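Local coordinates for protein D-aminoacyl-tRNA deacylase (Archaeoglobus fulgidus, PDB 1YQE) that probably hydrolyses D-aminoacyl-tRNAs to free tRNA and D-amino acids, a zinc-dependent step that would keep mischarged tRNAs from becoming toxic, at residues A[136-141]-A[215-220]; A[189-194]-A[242-247]. All blocks are in the same frame, centred on the assembly; numbering follows the deposited sequence.

Interaction 1 (A[136-141]-A[215-220]); sequences FTMEVT and GHNFAK
In Thr-141 the hydroxyl oxygen is anti to the carbonyl carbon and beside the backbone N (chi1 -67°), and in His-216 the ring carbon CG takes the same position on its own residue (chi1 -81°), an arrangement in which hydroxyl and imidazole meet. Here the loop after edge strand 135-138 of the mixed sheet crosses strand 216-218, the touching parts running 94° apart. Thr-141 OG1 comes to the ring edge near its plane and lies 2.7 Å from His-216 ND1, a hydrogen bond whose donor may be either atom. The same oxygen accepts from Asn-217 N at 3.1 Å, while Thr-141 N donates to Asn-217 O at 2.8 Å. The methyl CG2 of Thr-141 lies beside the same ring nitrogen, 3.2 Å from His-216 ND1. Threonine, small but with both hydroxyl and methyl, suits a buried site where it serves a ring nitrogen and a backbone N-H. Next door, Val-140 CG1 packs on Ala-219 CB at 3.8 Å. Water 1 joins Glu-139 O to Asn-217 ND2, and water 2 joins Thr-141 O to Ala-219 N. An alanine in place of Thr-141 would probably leave His-216 ND1 and Asn-217 N without their shared partner and the imidazole freer to turn. Histidine suits its place by bonding at two nitrogens: with NE2 bonded to the carbonyl of Ala-110, both are engaged, which would hold the ring's rotation.

Interaction 2 (A[189-194]-A[242-247]); sequences NVAVGV and YIIIDE
Val-192 is bonded through both its N and its O to the neighbouring strand, at the middle of two parallel strands, 189-194 and 242-245. Its N donates to Tyr-242 O, and its O accepts from Ile-244 N at 3.0 Å. Val-194 N then donates to Ile-244 O at 2.9 Å, nearly along the C=O axis. Asp-246 N, just beyond the second strand, adds a bond to Val-194 O at 3.1 Å.

Packing is closest around these bonds. On one face Ala-191 CB sits 3.6 Å from Ile-244 CD1; CG1 of that isoleucine is anti to its carbonyl carbon (chi1 -67°), and the small alanine leaves room for the longer chain. Between the strands Gly-193 CA makes a CA-H...O contact of 3.4 Å with Ile-244 O. On the other face Val-194 and Ile-243 run alongside each other in the same direction, their CG2 methyls 4.0 Å apart. Branched residues suit these places because they prefer extended backbone and fill the space beneath helices 228-238 and 252-265, which cover the face of Val-192 and Ile-243.

The start of the pair is looser and partly open to solvent. There Tyr-242 N makes only a weak bond to Val-190 O, at 3.4 Å with an angle of 128°, and Asn-189 CB approaches Tyr-242 CE2 at 4.2 Å. The carbonyl oxygen of Val-190 lies at the edge of the tyrosine ring, while Phe-212 meets that ring edge-to-face. A polar amide and a phenol suit a margin where both residues are partly exposed.

Helices 201-209, 228-238 and 252-265 lie between successive strands, as in the beta-alpha-beta crossovers of an alpha/beta sheet, here in the order 212-218, 189-194, 242-245, 268-271.

In the fold
From the N terminus, the chain builds most of the mixed eight-stranded sheet before reaching 136-141, whose strand 135-138 is one of its two edges. It then passes through 189-194, returns at 215-220 to close the loop of interaction 1, and closes that of interaction 2 at 242-247. The two loops cross rather than nest, since their segments alternate. Interaction 1 joins the end of the mixed sheet's edge strand and the loop after it to strand 212-218 of the parallel sheet; interaction 2 joins two inner strands of that parallel sheet. They meet at Gly-193, whose N and O probably hydrogen-bond to His-216 O and Phe-218 N, so that strand 212-218 both carries interaction 1 and is bonded to strand 189-194 of interaction 2.

Interaction 1 (A[136-141]-A[215-220])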
# COMPACT_ATOMS: atom_id res chain seq x y z
N PHE A 136 11.23 -2.80 8.48
CA PHE A 136 10.24 -2.35 7.52
C PHE A 136 10.57 -2.89 6.14
O PHE A 136 11.73 -3.02 5.77
CB PHE A 136 10.19 -0.83 7.40
CG PHE A 136 9.46 -0.36 6.18
CD1 PHE A 136 8.07 -0.48 6.10
CD2 PHE A 136 10.15 0.10 5.07
CE1 PHE A 136 7.39 -0.17 4.93
CE2 PHE A 136 9.48 0.42 3.89
CZ PHE A 136 8.09 0.28 3.82
N THR A 137 9.53 -3.17 5.36
CA THR A 137 9.72 -3.65 4.01
C THR A 137 8.47 -3.45 3.18
O THR A 137 7.34 -3.49 3.69
CB THR A 137 10.09 -5.16 3.98
OG1 THR A 137 10.49 -5.52 2.65
CG2 THR A 137 8.89 -6.01 4.39
N MET A 138 8.67 -3.18 1.90
CA MET A 138 7.57 -3.03 0.99
C MET A 138 7.21 -4.45 0.60
O MET A 138 8.00 -5.38 0.83
CB MET A 138 8.00 -2.28 -0.27
CG MET A 138 8.21 -0.80 -0.11
SD MET A 138 6.68 0.06 0.29
CE MET A 138 5.80 -0.05 -1.27
N GLU A 139 6.01 -4.62 0.06
CA GLU A 139 5.56 -5.91 -0.45
C GLU A 139 5.15 -5.56 -1.86
O GLU A 139 4.63 -4.47 -2.10
CB GLU A 139 4.34 -6.43 0.31
CG GLU A 139 4.63 -7.17 1.59
CD GLU A 139 3.37 -7.73 2.21
OE1 GLU A 139 2.70 -8.55 1.55
OE2 GLU A 139 3.04 -7.35 3.35
N VAL A 140 5.40 -6.45 -2.81
CA VAL A 140 5.00 -6.18 -4.18
C VAL A 140 3.48 -6.21 -4.23
O VAL A 140 2.82 -6.60 -3.26
CB VAL A 140 5.54 -7.26 -5.15
CG1 VAL A 140 7.06 -7.19 -5.19
CG2 VAL A 140 5.07 -8.63 -4.70
N THR A 141 2.91 -5.78 -5.35
CA THR A 141 1.47 -5.79 -5.53
C THR A 141 1.02 -7.25 -5.59
O THR A 141 1.59 -8.04 -6.34
CB THR A 141 1.06 -5.09 -6.83
OG1 THR A 141 1.37 -3.70 -6.73
CG2 THR A 141 -0.42 -5.27 -7.10
N GLY A 215 3.55 3.10 -6.83
CA GLY A 215 2.13 2.85 -6.89
C GLY A 215 2.08 1.34 -6.82
O GLY A 215 1.90 0.75 -5.76
N HIS A 216 2.29 0.70 -7.97
CA HIS A 216 2.30 -0.76 -8.02
C HIS A 216 3.73 -1.25 -8.21
O HIS A 216 4.60 -0.49 -8.64
CB HIS A 216 1.40 -1.25 -9.16
CG HIS A 216 -0.05 -1.26 -8.79
ND1 HIS A 216 -0.58 -2.17 -7.90
CD2 HIS A 216 -1.07 -0.45 -9.15
CE1 HIS A 216 -1.86 -1.91 -7.71
NE2 HIS A 216 -2.19 -0.87 -8.46
N ASN A 217 3.95 -2.51 -7.86
CA ASN A 217 5.26 -3.14 -7.98
C ASN A 217 5.01 -4.59 -8.38
O ASN A 217 4.16 -5.25 -7.79
CB ASN A 217 6.00 -3.12 -6.64
CG ASN A 217 6.87 -1.89 -6.46
OD1 ASN A 217 7.72 -1.61 -7.30
ND2 ASN A 217 6.67 -1.17 -5.36
N PHE A 218 5.75 -5.07 -9.37
CA PHE A 218 5.56 -6.44 -9.82
C PHE A 218 6.81 -7.31 -9.66
O PHE A 218 7.88 -7.01 -10.20
CB PHE A 218 5.10 -6.42 -11.28
CG PHE A 218 3.84 -5.62 -11.48
CD1 PHE A 218 2.64 -6.04 -10.90
CD2 PHE A 218 3.86 -4.42 -12.18
CE1 PHE A 218 1.49 -5.27 -11.03
CE2 PHE A 218 2.71 -3.65 -12.31
CZ PHE A 218 1.52 -4.07 -11.73
N ALA A 219 6.66 -8.38 -8.88
CA ALA A 219 7.75 -9.30 -8.60
C ALA A 219 8.17 -10.10 -9.82
O ALA A 219 7.43 -10.23 -10.79
CB ALA A 219 7.34 -10.25 -7.49
N LYS A 220 9.38 -10.64 -9.75
CA LYS A 220 9.92 -11.45 -10.83
C LYS A 220 9.00 -12.62 -11.18
O LYS A 220 8.96 -13.05 -12.33
CB LYS A 220 11.32 -11.97 -10.45
CG LYS A 220 11.82 -13.12 -11.31
CD LYS A 220 13.31 -13.35 -11.13
CE LYS A 220 13.69 -14.79 -11.48
NZ LYS A 220 13.11 -15.22 -12.78
O HOH W 1 4.74 -2.24 -3.37
O HOH W 2 3.99 -8.73 -7.97

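Interaction 2 (A[189-194]-A[242-247])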
# COMPACT_ATOMS: atom_id res chain seq x y z
N ASN A 189 8.04 11.85 -6.45
CA ASN A 189 8.11 11.27 -7.79
C ASN A 189 7.46 9.89 -7.68
O ASN A 189 7.76 9.13 -6.76
CB ASN A 189 9.57 11.15 -8.23
CG ASN A 189 10.25 12.50 -8.36
OD1 ASN A 189 9.80 13.35 -9.13
ND2 ASN A 189 11.32 12.72 -7.60
N VAL A 190 6.57 9.57 -8.62
CA VAL A 190 5.84 8.31 -8.58
C VAL A 190 6.28 7.32 -9.66
O VAL A 190 6.38 7.67 -10.84
CB VAL A 190 4.32 8.53 -8.74
CG1 VAL A 190 3.57 7.21 -8.56
CG2 VAL A 190 3.83 9.57 -7.74
N ALA A 191 6.53 6.08 -9.26
CA ALA A 191 6.94 5.07 -10.22
C ALA A 191 6.21 3.76 -10.02
O ALA A 191 5.63 3.50 -8.97
CB ALA A 191 8.44 4.83 -10.10
N VAL A 192 6.21 2.94 -11.06
CA VAL A 192 5.67 1.61 -10.99
C VAL A 192 6.98 0.83 -11.01
O VAL A 192 7.87 1.15 -11.78
CB VAL A 192 4.83 1.24 -12.23
CG1 VAL A 192 4.69 -0.28 -12.31
CG2 VAL A 192 3.45 1.87 -12.14
N GLY A 193 7.11 -0.18 -10.15
CA GLY A 193 8.35 -0.93 -10.13
C GLY A 193 8.19 -2.29 -10.77
O GLY A 193 7.14 -2.91 -10.66
N VAL A 194 9.25 -2.75 -11.43
CA VAL A 194 9.23 -4.04 -12.10
C VAL A 194 10.50 -4.82 -11.75
O VAL A 194 11.61 -4.36 -12.03
CB VAL A 194 9.14 -3.88 -13.64
CG1 VAL A 194 9.24 -5.25 -14.32
CG2 VAL A 194 7.82 -3.20 -14.02
N TYR A 242 7.21 7.41 -14.11
CA TYR A 242 8.39 6.57 -14.29
C TYR A 242 8.13 5.09 -14.04
O TYR A 242 7.17 4.72 -13.38
CB TYR A 242 9.48 6.96 -13.29
CG TYR A 242 9.92 8.39 -13.29
CD1 TYR A 242 10.94 8.83 -14.14
CD2 TYR A 242 9.34 9.31 -12.42
CE1 TYR A 242 11.36 10.16 -14.12
CE2 TYR A 242 9.76 10.64 -12.39
CZ TYR A 242 10.77 11.05 -13.24
OH TYR A 242 11.20 12.36 -13.21
N ILE A 243 9.03 4.27 -14.58
CA ILE A 243 9.00 2.83 -14.34
C ILE A 243 10.42 2.58 -13.85
O ILE A 243 11.38 2.94 -14.53
CB ILE A 243 8.79 1.98 -15.61
CG1 ILE A 243 7.41 2.22 -16.20
CG2 ILE A 243 8.92 0.49 -15.25
CD1 ILE A 243 7.15 1.47 -17.49
N ILE A 244 10.56 2.01 -12.66
CA ILE A 244 11.89 1.70 -12.14
C ILE A 244 12.07 0.20 -12.25
O ILE A 244 11.17 -0.57 -11.91
CB ILE A 244 12.02 2.12 -10.66
CG1 ILE A 244 11.97 3.64 -10.54
CG2 ILE A 244 13.33 1.60 -10.09
CD1 ILE A 244 11.86 4.14 -9.12
N ILE A 245 13.24 -0.23 -12.73
CA ILE A 245 13.51 -1.66 -12.86
C ILE A 245 14.60 -2.10 -11.91
O ILE A 245 15.52 -1.34 -11.59
CB ILE A 245 13.95 -2.03 -14.30
CG1 ILE A 245 15.17 -1.20 -14.70
CG2 ILE A 245 12.79 -1.84 -15.27
CD1 ILE A 245 15.78 -1.62 -16.03
N ASP A 246 14.48 -3.33 -11.43
CA ASP A 246 15.49 -3.91 -10.55
C ASP A 246 16.41 -4.56 -11.58
O ASP A 246 16.20 -5.71 -11.97
CB ASP A 246 14.86 -4.98 -9.65
CG ASP A 246 15.86 -5.61 -8.70
OD1 ASP A 246 17.03 -5.79 -9.10
OD2 ASP A 246 15.48 -5.95 -7.56
N GLU A 247 17.40 -3.80 -12.03
CA GLU A 247 18.33 -4.26 -13.07
C GLU A 247 18.96 -5.63 -12.87
O GLU A 247 19.45 -6.23 -13.82
CB GLU A 247 19.43 -3.20 -13.30
CG GLU A 247 20.29 -2.85 -12.09
CD GLU A 247 19.71 -1.73 -11.26
OE1 GLU A 247 18.63 -1.91 -10.65
OE2 GLU A 247 20.34 -0.65 -11.21